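Local coordinates for alpha,alpha-trehalose-phosphate synthase (UDP-forming) (Burkholderia vietnamiensis, PDB 5TVG), which belongs to glycosyltransferase family 20, a group of enzymes built on the two-domain GT-B fold, and carries bound uridine-5'-diphosphate in this model, at residues P62-R65 against V70-A73; Q84-F89 against P309-V314; Y189-F194 against D455-D460; D240-A245 against A378-A383. All blocks are in the same frame, centred on the assembly; numbering follows the deposited sequence.

Contact 1. Residues P62-R65 against V70-A73; sequences PAVR and VTYA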
loop_
_atom_site.group_PDB
_atom_site.type_symbol
_atom_site.label_atom_id
_atom_site.label_comp_id
_atom_site.label_asym_id
_atom_site.label_seq_id
_atom_site.Cartn_x
_atom_site.Cartn_y
_atom_site.Cartn_z
ATOM N N PRO A 62 41.093 -7.667 -16.955
ATOM C CA PRO A 62 40.621 -8.577 -15.908
ATOM C C PRO A 62 41.729 -9.021 -14.965
ATOM O O PRO A 62 42.906 -9.050 -15.315
ATOM C CB PRO A 62 40.070 -9.767 -16.702
ATOM C CG PRO A 62 40.710 -9.706 -17.973
ATOM C CD PRO A 62 40.950 -8.274 -18.287
ATOM N N ALA A 63 41.332 -9.332 -13.736
ATOM C CA ALA A 63 42.235 -9.954 -12.777
ATOM C C ALA A 63 42.305 -11.458 -13.055
ATOM O O ALA A 63 41.269 -12.127 -13.176
ATOM C CB ALA A 63 41.759 -9.663 -11.351
ATOM N N VAL A 64 43.516 -11.987 -13.188
ATOM C CA VAL A 64 43.740 -13.368 -13.609
ATOM C C VAL A 64 44.334 -14.133 -12.434
ATOM O O VAL A 64 45.475 -13.882 -12.039
ATOM C CB VAL A 64 44.657 -13.427 -14.834
ATOM C CG1 VAL A 64 45.088 -14.862 -15.123
ATOM C CG2 VAL A 64 43.952 -12.786 -16.032
ATOM N N ARG A 65 43.563 -15.063 -11.873
ATOM C CA ARG A 65 43.977 -15.926 -10.770
ATOM C C ARG A 65 43.943 -17.381 -11.226
ATOM O O ARG A 65 43.002 -17.799 -11.906
ATOM C CB ARG A 65 43.052 -15.731 -9.544
ATOM C CG ARG A 65 42.863 -16.977 -8.677
ATOM C CD ARG A 65 41.976 -16.742 -7.447
ATOM N NE ARG A 65 40.543 -16.707 -7.745
ATOM C CZ ARG A 65 39.690 -17.713 -7.514
ATOM N NH1 ARG A 65 40.121 -18.854 -6.985
ATOM N NH2 ARG A 65 38.396 -17.579 -7.810
ATOM N N VAL A 70 43.154 -24.460 -13.499
ATOM C CA VAL A 70 42.056 -23.605 -13.921
ATOM C C VAL A 70 42.414 -22.144 -13.735
ATOM O O VAL A 70 43.034 -21.765 -12.734
ATOM C CB VAL A 70 40.799 -23.974 -13.119
ATOM C CG1 VAL A 70 39.600 -23.130 -13.540
ATOM C CG2 VAL A 70 40.535 -25.456 -13.306
ATOM N N THR A 71 42.022 -21.322 -14.701
ATOM C CA THR A 71 42.206 -19.880 -14.627
ATOM C C THR A 71 40.866 -19.171 -14.407
ATOM O O THR A 71 39.853 -19.526 -15.018
ATOM C CB THR A 71 42.871 -19.371 -15.900
ATOM O OG1 THR A 71 44.137 -20.017 -16.046
ATOM C CG2 THR A 71 43.079 -17.881 -15.835
ATOM N N TYR A 72 40.854 -18.195 -13.501
ATOM C CA TYR A 72 39.687 -17.357 -13.244
ATOM C C TYR A 72 40.027 -15.942 -13.703
ATOM O O TYR A 72 40.944 -15.318 -13.161
ATOM C CB TYR A 72 39.306 -17.379 -11.763
ATOM C CG TYR A 72 38.994 -18.755 -11.203
ATOM C CD1 TYR A 72 40.007 -19.612 -10.787
ATOM C CD2 TYR A 72 37.683 -19.187 -11.068
ATOM C CE1 TYR A 72 39.717 -20.871 -10.266
ATOM C CE2 TYR A 72 37.384 -20.440 -10.552
ATOM C CZ TYR A 72 38.394 -21.278 -10.151
ATOM O OH TYR A 72 38.078 -22.527 -9.640
ATOM N N ALA A 73 39.292 -15.430 -14.688
ATOM C CA ALA A 73 39.552 -14.098 -15.225
ATOM C C ALA A 73 38.321 -13.243 -14.952
ATOM O O ALA A 73 37.268 -13.478 -15.556
ATOM C CB ALA A 73 39.884 -14.160 -16.717
#
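Arg65 and Tyr72 face each other across two antiparallel strands, where two backbone bonds set the register: Arg65 N gives to Tyr72 O at 2.9 Å and Tyr72 N gives to Arg65 O at 2.7 Å, which makes them a hydrogen-bonded pair. The CB atoms of both residues therefore leave the same face of the sheet. From CB the arginine chain runs straight through CG to CD, then bends at chi3 (78°), and this bend brings the terminal group over the tyrosine instead of out past it. CZ sits 3.8 Å from Tyr72 CD1, NH1 is 3.9 Å from Tyr72 CE1, and NH2 is 3.6 Å from Tyr72 CG. Two planes only 8° apart, with centres separated by 4.0 Å, identify a flat stack; CZ lies 21° off the ring normal, so the pair is also a cation-pi contact. NH2 also makes a weak hydrogen bond to Ala20 O, outside the hairpin. On the other face of the sheet Val64, in a non-hydrogen-bonded pair with Ala73, lays CG1 against Thr71 CG2 at 3.7 Å. Thr71 and Ala73 pair in turn through their backbones with Trp47, while Met37 of helix 31-43 touches Tyr72. The arrangement is that of a beta hairpin whose first strand, 63-67, is the outermost strand at this end of the mixed sheet.

Contact 2. Residues Q84-F89 against P309-V314; sequences QYYRGF and PTRSDV
The guanidinium of Arg87 has the backbone carbonyl of Asp313 over one face, with NE 3.4 Å and NH1 3.6 Å from Asp313 O; the angle at NE is too poor for a hydrogen bond. The Asp313 carboxylate is turned 42° from the guanidinium plane and lies chiefly against the aliphatic part of the arginine, its OD2 being 3.0 Å from Arg87 CD. The ion pair is accordingly long, 3.9 Å from Arg87 NE to Asp313 OD2, and both charged groups have stronger partners nearby: Arg87 NH2 makes a salt bridge with Asp83, and Asp313 OD2 is hydrogen-bonded to the hydroxyl of Tyr82. Asp313 holds its CG between the backbone N and the carbonyl carbon (chi1 58°), directing the carboxylate at helix 79-98. In the GT-B architecture two Rossmann-like domains face each other across a cleft, and here helix 79-98 of the first meets the loop that follows strand 301-306 of the second. A type I turn shapes that loop, with Val314 N bonded to Arg311 O at 3.1 Å, and Val314 is the N-cap residue of helix 315-335. Val314 CG2 approaches Arg87 CG at 4.3 Å. Helix 79-98 has a wider pi-type turn here, closed by Phe89 N to Gln84 O. Tyr86 OH, hydrogen-bonded to Arg18, comes within 4.3 Å of Arg311 CG, and the Arg311 guanidinium makes a cation-pi contact with Trp95.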
loop_
_atom_site.group_PDB
_atom_site.type_symbol
_atom_site.label_atom_id
_atom_site.label_comp_id
_atom_site.label_asym_id
_atom_site.label_seq_id
_atom_site.Cartn_x
_atom_site.Cartn_y
_atom_site.Cartn_z
ATOM N N GLN A 84 22.170 -0.865 -14.857
ATOM C CA GLN A 84 21.465 -1.009 -16.116
ATOM C C GLN A 84 21.496 -2.430 -16.651
ATOM O O GLN A 84 20.493 -2.897 -17.186
ATOM C CB GLN A 84 22.043 -0.078 -17.180
ATOM C CG GLN A 84 21.929 1.408 -16.846
ATOM C CD GLN A 84 22.597 2.268 -17.885
ATOM O OE1 GLN A 84 23.585 1.865 -18.508
ATOM N NE2 GLN A 84 22.039 3.451 -18.107
ATOM N N TYR A 85 22.594 -3.141 -16.433
ATOM C CA TYR A 85 22.772 -4.484 -16.947
ATOM C C TYR A 85 22.137 -5.522 -16.036
ATOM O O TYR A 85 21.382 -6.381 -16.501
ATOM C CB TYR A 85 24.271 -4.739 -17.147
ATOM C CG TYR A 85 24.725 -6.186 -17.148
ATOM C CD1 TYR A 85 24.680 -6.974 -18.312
ATOM C CD2 TYR A 85 25.264 -6.744 -15.989
ATOM C CE1 TYR A 85 25.134 -8.297 -18.297
ATOM C CE2 TYR A 85 25.717 -8.029 -15.962
ATOM C CZ TYR A 85 25.645 -8.812 -17.110
ATOM O OH TYR A 85 26.119 -10.090 -17.038
ATOM N N TYR A 86 22.485 -5.497 -14.752
ATOM C CA TYR A 86 22.084 -6.530 -13.810
ATOM C C TYR A 86 20.738 -6.218 -13.160
ATOM O O TYR A 86 19.788 -6.990 -13.326
ATOM C CB TYR A 86 23.195 -6.739 -12.770
ATOM C CG TYR A 86 22.869 -7.792 -11.710
ATOM C CD1 TYR A 86 22.964 -9.172 -11.986
ATOM C CD2 TYR A 86 22.520 -7.411 -10.425
ATOM C CE1 TYR A 86 22.687 -10.120 -10.998
ATOM C CE2 TYR A 86 22.247 -8.345 -9.446
ATOM C CZ TYR A 86 22.323 -9.691 -9.728
ATOM O OH TYR A 86 22.028 -10.576 -8.711
ATOM N N ARG A 87 20.654 -5.098 -12.410
ATOM C CA ARG A 87 19.421 -4.704 -11.730
ATOM C C ARG A 87 18.314 -4.358 -12.717
ATOM O O ARG A 87 17.134 -4.667 -12.489
ATOM C CB ARG A 87 19.670 -3.461 -10.872
ATOM C CG ARG A 87 19.940 -3.655 -9.409
ATOM C CD ARG A 87 20.066 -2.283 -8.761
ATOM N NE ARG A 87 18.800 -1.576 -8.848
ATOM C CZ ARG A 87 18.621 -0.285 -8.600
ATOM N NH1 ARG A 87 17.400 0.218 -8.720
ATOM N NH2 ARG A 87 19.640 0.500 -8.234
ATOM N N GLY A 88 18.671 -3.676 -13.794
ATOM C CA GLY A 88 17.677 -3.187 -14.719
ATOM C C GLY A 88 17.216 -4.272 -15.680
ATOM O O GLY A 88 16.284 -5.027 -15.386
ATOM N N PHE A 89 17.829 -4.330 -16.854
ATOM C CA PHE A 89 17.258 -5.161 -17.897
ATOM C C PHE A 89 17.204 -6.632 -17.487
ATOM O O PHE A 89 16.167 -7.285 -17.651
ATOM C CB PHE A 89 18.029 -4.982 -19.196
ATOM C CG PHE A 89 17.343 -5.626 -20.368
ATOM C CD1 PHE A 89 16.178 -5.052 -20.899
ATOM C CD2 PHE A 89 17.832 -6.816 -20.923
ATOM C CE1 PHE A 89 15.513 -5.663 -21.992
ATOM C CE2 PHE A 89 17.186 -7.418 -22.014
ATOM C CZ PHE A 89 16.017 -6.843 -22.544
ATOM N N PRO A 309 17.070 -13.700 1.595
ATOM C CA PRO A 309 16.737 -12.605 0.682
ATOM C C PRO A 309 17.609 -12.630 -0.560
ATOM O O PRO A 309 18.720 -13.152 -0.563
ATOM C CB PRO A 309 17.003 -11.344 1.518
ATOM C CG PRO A 309 16.883 -11.812 2.929
ATOM C CD PRO A 309 17.443 -13.199 2.928
ATOM N N THR A 310 17.075 -12.033 -1.622
ATOM C CA THR A 310 17.654 -12.094 -2.952
ATOM C C THR A 310 17.281 -10.808 -3.664
ATOM O O THR A 310 16.157 -10.336 -3.522
ATOM C CB THR A 310 17.070 -13.322 -3.693
ATOM O OG1 THR A 310 17.574 -13.400 -5.023
ATOM C CG2 THR A 310 15.541 -13.206 -3.739
ATOM N N ARG A 311 18.216 -10.235 -4.412
ATOM C CA ARG A 311 17.936 -9.068 -5.256
ATOM C C ARG A 311 17.136 -7.989 -4.514
ATOM O O ARG A 311 16.133 -7.467 -5.017
ATOM C CB ARG A 311 17.208 -9.517 -6.532
ATOM C CG ARG A 311 17.978 -10.622 -7.265
ATOM C CD ARG A 311 17.157 -11.380 -8.324
ATOM N NE ARG A 311 17.888 -12.571 -8.778
ATOM C CZ ARG A 311 17.547 -13.335 -9.819
ATOM N NH1 ARG A 311 16.486 -13.040 -10.561
ATOM N NH2 ARG A 311 18.269 -14.408 -10.128
ATOM N N SER A 312 17.582 -7.666 -3.293
ATOM C CA SER A 312 16.866 -6.726 -2.425
ATOM C C SER A 312 16.753 -5.325 -3.007
ATOM O O SER A 312 15.889 -4.558 -2.568
ATOM C CB SER A 312 17.563 -6.590 -1.065
ATOM O OG SER A 312 17.645 -7.843 -0.426
ATOM N N ASP A 313 17.618 -4.952 -3.945
ATOM C CA ASP A 313 17.594 -3.605 -4.505
ATOM C C ASP A 313 16.674 -3.484 -5.711
ATOM O O ASP A 313 16.646 -2.426 -6.348
ATOM C CB ASP A 313 19.023 -3.169 -4.837
ATOM C CG ASP A 313 19.719 -4.121 -5.818
ATOM O OD1 ASP A 313 19.219 -5.253 -6.080
ATOM O OD2 ASP A 313 20.821 -3.757 -6.259
ATOM N N VAL A 314 15.917 -4.539 -6.020
ATOM C CA VAL A 314 14.859 -4.523 -7.025
ATOM C C VAL A 314 13.515 -4.399 -6.297
ATOM O O VAL A 314 13.236 -5.156 -5.357
ATOM C CB VAL A 314 14.923 -5.793 -7.891
ATOM C CG1 VAL A 314 13.838 -5.780 -8.932
ATOM C CG2 VAL A 314 16.356 -5.949 -8.542
#

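Contact 3. Residues Y189-F194 against D455-D460; sequences YDIAGF and DTFVAD
Phe457 is the first residue of helix 450-461 within 455-460 to touch strand 191-194. Its CG stands anti to the backbone N (chi1 -158°), which carries the ring from the flank of the helix toward the sheet. There CE2 lies 4.4 Å from Gly193 CA, an approach at the ring edge, near its plane, made directly to main chain because the glycine has no side chain to intervene. CZ lies 4.1 Å from Ile191 CG2, and the two side chains run antiparallel, alongside one another. Beyond the strand residues, Trp137 stacks on the Phe457 ring, and the ring of Tyr233 meets it at an inclination of about 55°.

One turn later Asp460 uses its backbone and CB. Ile191 CD1 reaches Asp460 O at 3.6 Å and Asp460 CB at 3.8 Å. The carboxylate itself is engaged elsewhere, with OD2 hydrogen-bonded to the hydroxyl of Tyr233. The axes of the short segments 455-460 and 191-194 come within 10.7 Å, their directions 167° apart, as in a helix laid along a sheet. In the GT-B fold the chain commonly returns from the second domain to the first near its C terminus, and helix 450-461 does so here, resting on the sheet of the N-terminal part. No hydrogen bond joins the two segments, so this interface rests on apolar fit among Ile191, Gly193 and Phe457, and Asp460 offers its main-chain carbonyl and CB rather than its carboxylate.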
loop_
_atom_site.group_PDB
_atom_site.type_symbol
_atom_site.label_atom_id
_atom_site.label_comp_id
_atom_site.label_asym_id
_atom_site.label_seq_id
_atom_site.Cartn_x
_atom_site.Cartn_y
_atom_site.Cartn_z
ATOM N N TYR A 189 24.832 -18.061 -31.522
ATOM C CA TYR A 189 25.399 -19.262 -30.912
ATOM C C TYR A 189 25.333 -20.445 -31.868
ATOM O O TYR A 189 24.361 -20.604 -32.613
ATOM C CB TYR A 189 24.661 -19.629 -29.620
ATOM C CG TYR A 189 24.891 -18.652 -28.476
ATOM C CD1 TYR A 189 26.035 -18.742 -27.681
ATOM C CD2 TYR A 189 23.955 -17.669 -28.165
ATOM C CE1 TYR A 189 26.265 -17.862 -26.636
ATOM C CE2 TYR A 189 24.157 -16.797 -27.103
ATOM C CZ TYR A 189 25.325 -16.898 -26.342
ATOM O OH TYR A 189 25.555 -16.018 -25.296
ATOM N N ASP A 190 26.378 -21.279 -31.841
ATOM C CA ASP A 190 26.317 -22.560 -32.546
ATOM C C ASP A 190 25.345 -23.506 -31.850
ATOM O O ASP A 190 24.736 -24.360 -32.506
ATOM C CB ASP A 190 27.704 -23.207 -32.625
ATOM C CG ASP A 190 28.731 -22.340 -33.358
ATOM O OD1 ASP A 190 28.585 -22.135 -34.585
ATOM O OD2 ASP A 190 29.666 -21.817 -32.705
ATOM N N ILE A 191 25.179 -23.366 -30.533
ATOM C CA ILE A 191 24.267 -24.198 -29.748
ATOM C C ILE A 191 23.411 -23.299 -28.856
ATOM O O ILE A 191 23.942 -22.425 -28.156
ATOM C CB ILE A 191 25.019 -25.229 -28.880
ATOM C CG1 ILE A 191 25.930 -26.130 -29.723
ATOM C CG2 ILE A 191 24.009 -26.079 -28.112
ATOM C CD1 ILE A 191 27.154 -26.642 -28.971
ATOM N N ALA A 192 22.090 -23.490 -28.882
ATOM C CA ALA A 192 21.194 -22.812 -27.927
ATOM C C ALA A 192 20.571 -23.911 -27.081
ATOM O O ALA A 192 19.716 -24.661 -27.567
ATOM C CB ALA A 192 20.156 -21.953 -28.635
ATOM N N GLY A 193 21.062 -24.068 -25.856
ATOM C CA GLY A 193 20.622 -25.142 -24.975
ATOM C C GLY A 193 19.616 -24.635 -23.956
ATOM O O GLY A 193 19.750 -23.521 -23.443
ATOM N N PHE A 194 18.626 -25.479 -23.641
ATOM C CA PHE A 194 17.545 -25.119 -22.726
ATOM C C PHE A 194 17.372 -26.228 -21.704
ATOM O O PHE A 194 17.941 -27.318 -21.843
ATOM C CB PHE A 194 16.232 -24.856 -23.488
ATOM C CG PHE A 194 16.354 -23.769 -24.503
ATOM C CD1 PHE A 194 16.908 -24.042 -25.775
ATOM C CD2 PHE A 194 15.983 -22.471 -24.187
ATOM C CE1 PHE A 194 17.074 -23.028 -26.717
ATOM C CE2 PHE A 194 16.123 -21.436 -25.109
ATOM C CZ PHE A 194 16.681 -21.712 -26.391
ATOM N N ASP A 455 28.851 -33.477 -19.686
ATOM C CA ASP A 455 29.534 -34.238 -20.738
ATOM C C ASP A 455 28.809 -34.065 -22.064
ATOM O O ASP A 455 29.440 -33.889 -23.108
ATOM C CB ASP A 455 29.645 -35.714 -20.363
ATOM C CG ASP A 455 30.550 -35.950 -19.157
ATOM O OD1 ASP A 455 31.376 -35.081 -18.843
ATOM O OD2 ASP A 455 30.470 -37.026 -18.523
ATOM N N THR A 456 27.476 -34.034 -22.025
ATOM C CA THR A 456 26.689 -33.857 -23.244
ATOM C C THR A 456 26.861 -32.459 -23.829
ATOM O O THR A 456 26.908 -32.302 -25.047
ATOM C CB THR A 456 25.199 -34.127 -22.943
ATOM O OG1 THR A 456 25.008 -35.520 -22.634
ATOM C CG2 THR A 456 24.303 -33.700 -24.090
ATOM N N PHE A 457 26.841 -31.413 -22.995
ATOM C CA PHE A 457 27.043 -30.089 -23.568
ATOM C C PHE A 457 28.477 -29.935 -24.097
ATOM O O PHE A 457 28.699 -29.349 -25.158
ATOM C CB PHE A 457 26.723 -28.981 -22.554
ATOM C CG PHE A 457 26.405 -27.666 -23.218
ATOM C CD1 PHE A 457 27.441 -26.850 -23.712
ATOM C CD2 PHE A 457 25.068 -27.277 -23.430
ATOM C CE1 PHE A 457 27.165 -25.670 -24.381
ATOM C CE2 PHE A 457 24.783 -26.101 -24.108
ATOM C CZ PHE A 457 25.840 -25.276 -24.573
ATOM N N VAL A 458 29.462 -30.419 -23.352
ATOM C CA VAL A 458 30.835 -30.301 -23.814
ATOM C C VAL A 458 31.027 -31.081 -25.120
ATOM O O VAL A 458 31.646 -30.581 -26.064
ATOM C CB VAL A 458 31.806 -30.768 -22.715
ATOM C CG1 VAL A 458 33.232 -30.953 -23.289
ATOM C CG2 VAL A 458 31.778 -29.803 -21.543
ATOM N N ALA A 459 30.414 -32.277 -25.220
ATOM C CA ALA A 459 30.521 -33.085 -26.439
ATOM C C ALA A 459 29.967 -32.344 -27.642
ATOM O O ALA A 459 30.580 -32.350 -28.720
ATOM C CB ALA A 459 29.798 -34.429 -26.267
ATOM N N ASP A 460 28.819 -31.675 -27.473
ATOM C CA ASP A 460 28.273 -30.854 -28.545
ATOM C C ASP A 460 29.196 -29.690 -28.896
ATOM O O ASP A 460 29.341 -29.336 -30.073
ATOM C CB ASP A 460 26.895 -30.344 -28.147
ATOM C CG ASP A 460 25.816 -31.432 -28.235
ATOM O OD1 ASP A 460 26.095 -32.515 -28.794
ATOM O OD2 ASP A 460 24.715 -31.222 -27.698
#

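Contact 4. Residues D240-A245 against A378-A383; sequences DAIAEA and AKEYVA. With UDP (uridine-5'-diphosphate), chain I.
Ile242 of helix 239-248 packs against Glu380 and Ala383 of helix 376-384, a helix of the nucleotide-binding half of the GT-B fold that carries part of the uridine-5'-diphosphate pocket. The two short helical segments approach to 8.9 Å between axes and cross at -62°, a separation consistent with the small residues at the crossing: Ala243 and Ala383 are the nearest pair of CA atoms.

Among the apolar contacts, Ile242 CG2 presses on Ala383 CB at 3.5 Å, tighter than usual for two carbons. Ile242 CD1 rests 3.9 Å from Glu380 CG, where the two side chains cross at about a right angle. Met356 of helix 352-361 touches both Ile242 and Glu380, so Glu380 has neighbours from two helices. Carbon also meets main-chain oxygen: Ile242 CG2 is 3.7 Å from Glu380 O, and Ala243 CB is 3.7 Å from Ala383 O. No hydrogen bond joins the two segments; Glu380 O is bonded to the hydroxyl of Ser384.

The polar interactions lie at the far end of Glu380. Beyond CG the chain is extended (chi2 166°), which puts the carboxylate at the ribose of the nucleotide. Arg352 NH2 forms a salt bridge with OE1 and would probably steady the group, while the amides of Leu376 and Val377, at the start of the same helix, also bind the nucleotide. Each carboxylate oxygen takes one ribose hydroxyl: O3' donates to Glu380 OE1 at 2.5 Å, and O2' donates to Glu380 OE2 at 2.6 Å.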
loop_
_atom_site.group_PDB
_atom_site.type_symbol
_atom_site.label_atom_id
_atom_site.label_comp_id
_atom_site.label_asym_id
_atom_site.label_seq_id
_atom_site.Cartn_x
_atom_site.Cartn_y
_atom_site.Cartn_z
ATOM N N ASP A 240 24.089 -39.416 -4.999
ATOM C CA ASP A 240 24.829 -40.190 -4.003
ATOM C C ASP A 240 25.780 -39.316 -3.170
ATOM O O ASP A 240 26.051 -39.640 -2.004
ATOM C CB ASP A 240 25.558 -41.354 -4.696
ATOM C CG ASP A 240 24.578 -42.316 -5.431
ATOM O OD1 ASP A 240 23.424 -42.487 -4.987
ATOM O OD2 ASP A 240 24.955 -42.895 -6.464
ATOM N N ALA A 241 26.356 -38.257 -3.754
ATOM C CA ALA A 241 27.099 -37.293 -2.942
ATOM C C ALA A 241 26.145 -36.530 -2.011
ATOM O O ALA A 241 26.471 -36.275 -0.846
ATOM C CB ALA A 241 27.895 -36.325 -3.835
ATOM N N ILE A 242 24.958 -36.167 -2.500
ATOM C CA ILE A 242 23.967 -35.515 -1.631
ATOM C C ILE A 242 23.612 -36.417 -0.460
ATOM O O ILE A 242 23.503 -35.959 0.688
ATOM C CB ILE A 242 22.727 -35.117 -2.448
ATOM C CG1 ILE A 242 23.122 -33.937 -3.343
ATOM C CG2 ILE A 242 21.513 -34.746 -1.512
ATOM C CD1 ILE A 242 22.212 -33.650 -4.488
ATOM N N ALA A 243 23.466 -37.721 -0.721
ATOM C CA ALA A 243 23.100 -38.653 0.341
ATOM C C ALA A 243 24.167 -38.684 1.421
ATOM O O ALA A 243 23.866 -38.604 2.617
ATOM C CB ALA A 243 22.894 -40.057 -0.236
ATOM N N GLU A 244 25.429 -38.780 1.011
ATOM C CA GLU A 244 26.515 -38.820 1.983
ATOM C C GLU A 244 26.594 -37.533 2.793
ATOM O O GLU A 244 26.782 -37.569 4.015
ATOM C CB GLU A 244 27.834 -39.060 1.277
ATOM C CG GLU A 244 28.980 -39.198 2.231
ATOM C CD GLU A 244 30.024 -40.153 1.699
ATOM O OE1 GLU A 244 31.165 -39.693 1.404
ATOM O OE2 GLU A 244 29.675 -41.358 1.565
ATOM N N ALA A 245 26.430 -36.390 2.136
ATOM C CA ALA A 245 26.459 -35.131 2.864
ATOM C C ALA A 245 25.328 -35.079 3.882
ATOM O O ALA A 245 25.526 -34.630 5.019
ATOM C CB ALA A 245 26.358 -33.964 1.882
ATOM N N ALA A 378 14.273 -29.503 -5.469
ATOM C CA ALA A 378 13.389 -30.669 -5.605
ATOM C C ALA A 378 14.203 -31.953 -5.783
ATOM O O ALA A 378 13.952 -32.963 -5.110
ATOM C CB ALA A 378 12.419 -30.458 -6.775
ATOM N N LYS A 379 15.233 -31.906 -6.631
ATOM C CA LYS A 379 16.071 -33.090 -6.840
ATOM C C LYS A 379 16.919 -33.373 -5.609
ATOM O O LYS A 379 17.032 -34.533 -5.176
ATOM C CB LYS A 379 16.960 -32.888 -8.074
ATOM C CG LYS A 379 16.162 -32.607 -9.343
ATOM C CD LYS A 379 17.011 -32.705 -10.632
ATOM C CE LYS A 379 16.099 -32.621 -11.889
ATOM N NZ LYS A 379 16.907 -32.890 -13.098
ATOM N N GLU A 380 17.452 -32.304 -4.989
ATOM C CA GLU A 380 18.252 -32.442 -3.773
ATOM C C GLU A 380 17.424 -33.024 -2.660
ATOM O O GLU A 380 17.916 -33.837 -1.865
ATOM C CB GLU A 380 18.835 -31.079 -3.340
ATOM C CG GLU A 380 19.907 -30.520 -4.296
ATOM C CD GLU A 380 20.215 -29.041 -4.020
ATOM O OE1 GLU A 380 21.117 -28.501 -4.666
ATOM O OE2 GLU A 380 19.520 -28.399 -3.191
ATOM N N TYR A 381 16.154 -32.627 -2.591
ATOM C CA TYR A 381 15.297 -33.173 -1.555
ATOM C C TYR A 381 15.180 -34.687 -1.703
ATOM O O TYR A 381 15.291 -35.431 -0.716
ATOM C CB TYR A 381 13.896 -32.512 -1.589
ATOM C CG TYR A 381 13.011 -33.068 -0.496
ATOM C CD1 TYR A 381 13.033 -32.534 0.784
ATOM C CD2 TYR A 381 12.211 -34.189 -0.725
ATOM C CE1 TYR A 381 12.252 -33.068 1.809
ATOM C CE2 TYR A 381 11.427 -34.729 0.294
ATOM C CZ TYR A 381 11.458 -34.173 1.558
ATOM O OH TYR A 381 10.670 -34.724 2.569
ATOM N N VAL A 382 14.909 -35.168 -2.922
ATOM C CA VAL A 382 14.796 -36.622 -3.124
ATOM C C VAL A 382 16.092 -37.305 -2.718
ATOM O O VAL A 382 16.086 -38.279 -1.956
ATOM C CB VAL A 382 14.437 -36.940 -4.590
ATOM C CG1 VAL A 382 14.640 -38.426 -4.897
ATOM C CG2 VAL A 382 13.001 -36.454 -4.897
ATOM N N ALA A 383 17.233 -36.755 -3.157
ATOM C CA ALA A 383 18.516 -37.423 -2.922
ATOM C C ALA A 383 18.900 -37.493 -1.456
ATOM O O ALA A 383 19.698 -38.361 -1.084
ATOM C CB ALA A 383 19.640 -36.718 -3.673
HETATM N N1 UDP I . 20.743 -23.123 -1.757
HETATM C C2 UDP I . 21.671 -23.150 -0.732
HETATM N N3 UDP I . 21.347 -22.404 0.371
HETATM C C4 UDP I . 20.212 -21.640 0.555
HETATM C C5 UDP I . 19.291 -21.653 -0.558
HETATM C C6 UDP I . 19.591 -22.372 -1.660
HETATM O O2 UDP I . 22.698 -23.808 -0.784
HETATM O O4 UDP I . 20.071 -21.001 1.619
HETATM C "C1'" UDP I . 21.059 -23.907 -2.973
HETATM C "C2'" UDP I . 20.244 -25.184 -3.190
HETATM O "O2'" UDP I . 20.926 -26.252 -2.561
HETATM C "C3'" UDP I . 20.339 -25.341 -4.705
HETATM C "C4'" UDP I . 20.311 -23.897 -5.187
HETATM O "O4'" UDP I . 20.835 -23.099 -4.105
HETATM O "O3'" UDP I . 21.480 -26.055 -5.168
HETATM C "C5'" UDP I . 18.913 -23.421 -5.466
HETATM O "O5'" UDP I . 18.760 -23.644 -6.866
HETATM P PA UDP I . 17.363 -23.964 -7.492
HETATM O O1A UDP I . 17.643 -24.530 -8.840
HETATM O O2A UDP I . 16.505 -24.792 -6.548
HETATM O O3A UDP I . 16.660 -22.539 -7.643
HETATM P PB UDP I . 17.372 -21.146 -7.913
HETATM O O1B UDP I . 18.521 -21.488 -8.868
HETATM O O2B UDP I . 16.382 -20.397 -8.792
HETATM O O3B UDP I . 17.743 -20.453 -6.648
#

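In the fold
From the N terminus, contact 1 closes first, as a hairpin with four residues between its segments, and it is in series with the other three. Helix 79-98 follows directly and opens contact 2; strand 191-194 then opens contact 3 and helix 239-248 opens contact 4. Contact 2 closes at 309-314, so it crosses both of these, and contact 4 closes at 378-383, wholly within the span of contact 3, which ends at 455-460. Contacts 1 and 3 reach the same mixed sheet, with centres 24 Å apart, contact 3 bringing helix 450-461 back onto it. Contacts 2 and 4 lie on opposite sides of the chain's centre: contact 2 bridges the two domains, and contact 4 packs beside the nucleotide.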